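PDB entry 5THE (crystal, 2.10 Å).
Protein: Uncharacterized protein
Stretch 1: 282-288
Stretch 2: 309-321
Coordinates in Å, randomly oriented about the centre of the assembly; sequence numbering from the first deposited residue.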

ATOM      1  N   ASN A 282      -5.953  -8.937 -20.791  1.00 27.37           N
ATOM      2  CA  ASN A 282      -4.645  -8.329 -20.612  1.00 31.18           C
ATOM      3  C   ASN A 282      -4.369  -8.106 -19.132  1.00 30.54           C
ATOM      4  O   ASN A 282      -5.281  -7.936 -18.320  1.00 27.79           O
ATOM      5  CB  ASN A 282      -4.559  -6.995 -21.359  1.00 36.06           C
ATOM      6  CG  ASN A 282      -4.492  -7.160 -22.873  1.00 37.46           C
ATOM      7  OD1 ASN A 282      -4.614  -8.266 -23.400  1.00 34.28           O
ATOM      8  ND2 ASN A 282      -4.292  -6.047 -23.576  1.00 28.65           N
ATOM      9  N   SER A 283      -3.094  -8.106 -18.787  1.00 31.25           N
ATOM     10  CA  SER A 283      -2.701  -7.858 -17.415  1.00 31.13           C
ATOM     11  C   SER A 283      -2.841  -6.367 -17.072  1.00 25.68           C
ATOM     12  O   SER A 283      -2.997  -5.501 -17.942  1.00 26.64           O
ATOM     13  CB  SER A 283      -1.273  -8.355 -17.198  1.00 30.52           C
ATOM     14  OG  SER A 283      -1.216  -9.735 -17.485  1.00 34.46           O
ATOM     15  N   ILE A 284      -2.784  -6.078 -15.773  1.00 26.94           N
ATOM     16  CA  ILE A 284      -2.918  -4.725 -15.242  1.00 26.95           C
ATOM     17  C   ILE A 284      -1.669  -4.414 -14.435  1.00 26.33           C
ATOM     18  O   ILE A 284      -1.258  -5.220 -13.597  1.00 24.50           O
ATOM     19  CB  ILE A 284      -4.179  -4.581 -14.368  1.00 27.51           C
ATOM     20  CG1 ILE A 284      -5.419  -4.881 -15.194  1.00 25.57           C
ATOM     21  CG2 ILE A 284      -4.259  -3.174 -13.745  1.00 21.78           C
ATOM     22  CD1 ILE A 284      -6.729  -4.829 -14.432  1.00 23.75           C
ATOM     23  N   ALA A 285      -1.067  -3.253 -14.693  1.00 25.15           N
ATOM     24  CA  ALA A 285       0.099  -2.781 -13.961  1.00 30.40           C
ATOM     25  C   ALA A 285      -0.256  -1.505 -13.214  1.00 28.73           C
ATOM     26  O   ALA A 285      -1.114  -0.735 -13.654  1.00 25.14           O
ATOM     27  CB  ALA A 285       1.296  -2.507 -14.897  1.00 27.01           C
ATOM     28  N   SER A 286       0.402  -1.296 -12.078  1.00 22.26           N
ATOM     29  CA  SER A 286       0.219  -0.092 -11.287  1.00 27.04           C
ATOM     30  C   SER A 286       1.584   0.448 -10.883  1.00 27.70           C
ATOM     31  O   SER A 286       2.576  -0.277 -10.847  1.00 27.69           O
ATOM     32  CB  SER A 286      -0.640  -0.355 -10.045  1.00 22.34           C
ATOM     33  OG  SER A 286       0.062  -1.190  -9.147  1.00 26.93           O
ATOM     34  N   LEU A 287       1.631   1.748 -10.620  1.00 21.56           N
ATOM     35  CA  LEU A 287       2.845   2.412 -10.169  1.00 20.71           C
ATOM     36  C   LEU A 287       2.424   3.481  -9.177  1.00 23.76           C
ATOM     37  O   LEU A 287       1.703   4.408  -9.548  1.00 27.87           O
ATOM     38  CB  LEU A 287       3.619   3.040 -11.339  1.00 17.56           C
ATOM     39  CG  LEU A 287       4.893   3.772 -10.913  1.00 23.12           C
ATOM     40  CD1 LEU A 287       5.931   2.770 -10.403  1.00 19.54           C
ATOM     41  CD2 LEU A 287       5.478   4.679 -12.033  1.00 20.99           C
ATOM     42  N   VAL A 288       2.851   3.341  -7.916  1.00 21.00           N
ATOM     43  CA  VAL A 288       2.582   4.339  -6.890  1.00 20.83           C
ATOM     44  C   VAL A 288       3.891   5.034  -6.575  1.00 23.61           C
ATOM     45  O   VAL A 288       4.980   4.501  -6.811  1.00 18.53           O
ATOM     46  CB  VAL A 288       1.966   3.741  -5.605  1.00 21.00           C
ATOM     47  CG1 VAL A 288       0.638   3.029  -5.907  1.00 21.96           C
ATOM     48  CG2 VAL A 288       2.951   2.783  -4.941  1.00 19.60           C
ATOM     49  N   GLY A 309      -1.255 -12.334 -19.489  1.00 34.53           N
ATOM     50  CA  GLY A 309      -0.105 -12.896 -18.800  1.00 34.50           C
ATOM     51  C   GLY A 309       1.191 -12.153 -19.052  1.00 38.68           C
ATOM     52  O   GLY A 309       2.269 -12.763 -19.020  1.00 36.41           O
ATOM     53  N   GLU A 310       1.124 -10.854 -19.308  1.00 36.11           N
ATOM     54  CA  GLU A 310       2.328 -10.084 -19.604  1.00 38.47           C
ATOM     55  C   GLU A 310       2.910  -9.569 -18.294  1.00 33.82           C
ATOM     56  O   GLU A 310       2.317  -8.708 -17.639  1.00 28.94           O
ATOM     57  CB  GLU A 310       2.037  -8.942 -20.572  1.00 34.88           C
ATOM     58  CG  GLU A 310       3.238  -8.032 -20.749  1.00 53.01           C
ATOM     59  CD  GLU A 310       3.204  -7.262 -22.043  1.00 70.08           C
ATOM     60  OE1 GLU A 310       2.364  -7.601 -22.904  1.00 78.95           O
ATOM     61  OE2 GLU A 310       4.015  -6.320 -22.198  1.00 70.99           O
ATOM     62  N   GLU A 311       4.081 -10.085 -17.930  1.00 30.49           N
ATOM     63  CA  GLU A 311       4.702  -9.760 -16.649  1.00 40.59           C
ATOM     64  C   GLU A 311       5.521  -8.476 -16.680  1.00 39.46           C
ATOM     65  O   GLU A 311       5.605  -7.788 -15.658  1.00 47.33           O
ATOM     66  CB  GLU A 311       5.601 -10.908 -16.189  1.00 50.19           C
ATOM     67  CG  GLU A 311       4.919 -12.261 -16.116  1.00 65.85           C
ATOM     68  CD  GLU A 311       5.739 -13.274 -15.336  1.00 77.36           C
ATOM     69  OE1 GLU A 311       5.647 -13.284 -14.088  1.00 80.61           O
ATOM     70  OE2 GLU A 311       6.488 -14.047 -15.972  1.00 80.58           O
ATOM     71  N   ILE A 312       6.125  -8.128 -17.813  1.00 28.37           N
ATOM     72  CA  ILE A 312       6.986  -6.950 -17.897  1.00 30.49           C
ATOM     73  C   ILE A 312       6.126  -5.730 -18.201  1.00 35.25           C
ATOM     74  O   ILE A 312       5.303  -5.749 -19.129  1.00 33.09           O
ATOM     75  CB  ILE A 312       8.083  -7.136 -18.959  1.00 32.25           C
ATOM     76  CG1 ILE A 312       8.957  -8.343 -18.625  1.00 32.39           C
ATOM     77  CG2 ILE A 312       8.937  -5.894 -19.066  1.00 30.55           C
ATOM     78  CD1 ILE A 312       9.548  -8.296 -17.238  1.00 39.43           C
ATOM     79  N   ILE A 313       6.294  -4.677 -17.401  1.00 35.39           N
ATOM     80  CA  ILE A 313       5.568  -3.428 -17.614  1.00 34.14           C
ATOM     81  C   ILE A 313       6.309  -2.615 -18.665  1.00 32.45           C
ATOM     82  O   ILE A 313       7.157  -1.776 -18.330  1.00 31.30           O
ATOM     83  CB  ILE A 313       5.420  -2.601 -16.321  1.00 30.70           C
ATOM     84  CG1 ILE A 313       5.048  -3.479 -15.127  1.00 30.74           C
ATOM     85  CG2 ILE A 313       4.393  -1.531 -16.530  1.00 25.85           C
ATOM     86  CD1 ILE A 313       5.186  -2.757 -13.749  1.00 26.43           C
ATOM     87  N   THR A 314       5.964  -2.844 -19.935  1.00 31.39           N
ATOM     88  CA  THR A 314       6.730  -2.290 -21.049  1.00 37.50           C
ATOM     89  C   THR A 314       6.817  -0.775 -20.988  1.00 39.51           C
ATOM     90  O   THR A 314       7.870  -0.193 -21.271  1.00 45.10           O
ATOM     91  CB  THR A 314       6.103  -2.708 -22.378  1.00 42.14           C
ATOM     92  OG1 THR A 314       5.974  -4.129 -22.409  1.00 45.39           O
ATOM     93  CG2 THR A 314       6.983  -2.257 -23.536  1.00 48.83           C
ATOM     94  N   ASN A 315       5.720  -0.116 -20.657  1.00 33.18           N
ATOM     95  CA  ASN A 315       5.671   1.335 -20.673  1.00 36.56           C
ATOM     96  C   ASN A 315       5.490   1.886 -19.263  1.00 34.94           C
ATOM     97  O   ASN A 315       4.754   2.850 -19.046  1.00 32.49           O
ATOM     98  CB  ASN A 315       4.572   1.822 -21.616  1.00 43.63           C
ATOM     99  CG  ASN A 315       4.848   3.216 -22.173  1.00 60.79           C
ATOM    100  OD1 ASN A 315       5.952   3.760 -22.022  1.00 62.59           O
ATOM    101  ND2 ASN A 315       3.841   3.802 -22.823  1.00 62.64           N
ATOM    102  N   VAL A 316       6.182   1.280 -18.286  1.00 34.35           N
ATOM    103  CA  VAL A 316       6.096   1.756 -16.906  1.00 28.98           C
ATOM    104  C   VAL A 316       6.494   3.228 -16.839  1.00 35.49           C
ATOM    105  O   VAL A 316       5.897   4.017 -16.097  1.00 33.06           O
ATOM    106  CB  VAL A 316       6.949   0.869 -15.970  1.00 28.00           C
ATOM    107  CG1 VAL A 316       8.469   1.000 -16.256  1.00 26.78           C
ATOM    108  CG2 VAL A 316       6.656   1.191 -14.505  1.00 27.43           C
ATOM    109  N   GLY A 317       7.461   3.628 -17.669  1.00 33.99           N
ATOM    110  CA  GLY A 317       7.929   4.994 -17.648  1.00 33.31           C
ATOM    111  C   GLY A 317       6.845   6.000 -17.968  1.00 37.00           C
ATOM    112  O   GLY A 317       6.900   7.141 -17.504  1.00 43.06           O
ATOM    113  N   SER A 318       5.843   5.602 -18.756  1.00 30.43           N
ATOM    114  CA  SER A 318       4.759   6.529 -19.051  1.00 37.20           C
ATOM    115  C   SER A 318       4.034   6.958 -17.778  1.00 38.48           C
ATOM    116  O   SER A 318       3.600   8.113 -17.668  1.00 42.47           O
ATOM    117  CB  SER A 318       3.790   5.898 -20.048  1.00 34.75           C
ATOM    118  OG  SER A 318       3.008   4.897 -19.429  1.00 42.28           O
ATOM    119  N   LEU A 319       3.924   6.057 -16.795  1.00 35.43           N
ATOM    120  CA  LEU A 319       3.326   6.349 -15.492  1.00 30.42           C
ATOM    121  C   LEU A 319       4.201   7.238 -14.615  1.00 34.27           C
ATOM    122  O   LEU A 319       3.761   7.632 -13.526  1.00 32.54           O
ATOM    123  CB  LEU A 319       3.024   5.041 -14.758  1.00 27.37           C
ATOM    124  CG  LEU A 319       2.188   4.024 -15.533  1.00 28.15           C
ATOM    125  CD1 LEU A 319       1.881   2.807 -14.686  1.00 28.80           C
ATOM    126  CD2 LEU A 319       0.908   4.675 -16.008  1.00 32.15           C
ATOM    127  N   MET A 320       5.417   7.570 -15.049  1.00 29.06           N
ATOM    128  CA  MET A 320       6.285   8.392 -14.222  1.00 29.22           C
ATOM    129  C   MET A 320       5.857   9.850 -14.197  1.00 25.73           C
ATOM    130  O   MET A 320       6.177  10.545 -13.232  1.00 28.24           O
ATOM    131  CB  MET A 320       7.733   8.281 -14.701  1.00 28.64           C
ATOM    132  CG  MET A 320       8.405   6.976 -14.314  1.00 27.15           C
ATOM    133  SD  MET A 320       8.677   6.830 -12.522  1.00 27.86           S
ATOM    134  CE  MET A 320       9.638   8.304 -12.131  1.00 22.74           C
ATOM    135  N   LEU A 321       5.133  10.319 -15.217  1.00 27.27           N
ATOM    136  CA  LEU A 321       4.869  11.750 -15.350  1.00 29.27           C
ATOM    137  C   LEU A 321       4.165  12.302 -14.114  1.00 27.95           C
ATOM    138  O   LEU A 321       4.578  13.327 -13.551  1.00 34.01           O
ATOM    139  CB  LEU A 321       4.046  12.028 -16.609  1.00 28.70           C
ATOM    140  CG  LEU A 321       3.559  13.469 -16.836  1.00 30.56           C
ATOM    141  CD1 LEU A 321       4.708  14.482 -16.790  1.00 30.57           C
ATOM    142  CD2 LEU A 321       2.796  13.598 -18.143  1.00 29.29           C
TER
HETATM  143  O   HOH W   1      -3.361 -11.213 -17.992  1.00 27.01           O

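Stretch 1 is an extended β-strand; stretch 2 runs alongside it as a loop, passes through a type I β turn from Ile313 to Val316, and winds into a 3-10 segment at 316-319 that leads into a helix. The two stretches advance in the same order, with Ser283 nearest Gly309 (CA to CA 5.8 Å), Ala285 nearest Ile313 (CA to CA 6.6 Å) and Leu287 nearest Leu319 (CA to CA 6.6 Å). No backbone-to-backbone hydrogen bond joins them, so stretch 2 is not paired with the strand as a β-strand; its own hydrogen bonds fold it locally. Val316 N donates to Ile313 O (3.2 Å) across the turn, and Leu319 N to Val316 O (2.9 Å) in the 3-10 segment. Ser318 OG also donates to Asn315 O (2.7 Å), while Thr314 OG1 donates to Glu310 OE2 (2.9 Å), tying the turn back to the loop.

Strand alternation directs Ser283, Ala285 and Leu287 toward stretch 2, and Ile284 and Ser286 away. The first contact is polar: Glu310 N donates a weak hydrogen bond to Ser283 OG (3.2 Å, 132° at the hydrogen). Gly309 N, though 3.3 Å from Ser283 OG, is poorly angled for a direct bond; it donates instead to water 1 (Gly309 N to water O 2.8 Å), which also hydrogen-bonds Ser283 OG (2.7 Å) and so bridges the two stretches. The positive phi of Gly309, 55°, is one that glycine adopts readily.

Beyond this, the contact turns apolar. Ala285 CB meets Ile313 CG2 at 3.6 Å, an apolar contact between two methyl groups. Leu287, buried and covered most by the other stretch, places CD2 against Leu319 CB (3.7 Å), Met320 SD (3.9 Å) and Val316 CG2 (4.4 Å), so the end of Leu287 packs against side chains from the 3-10 segment and Met320, which follows it.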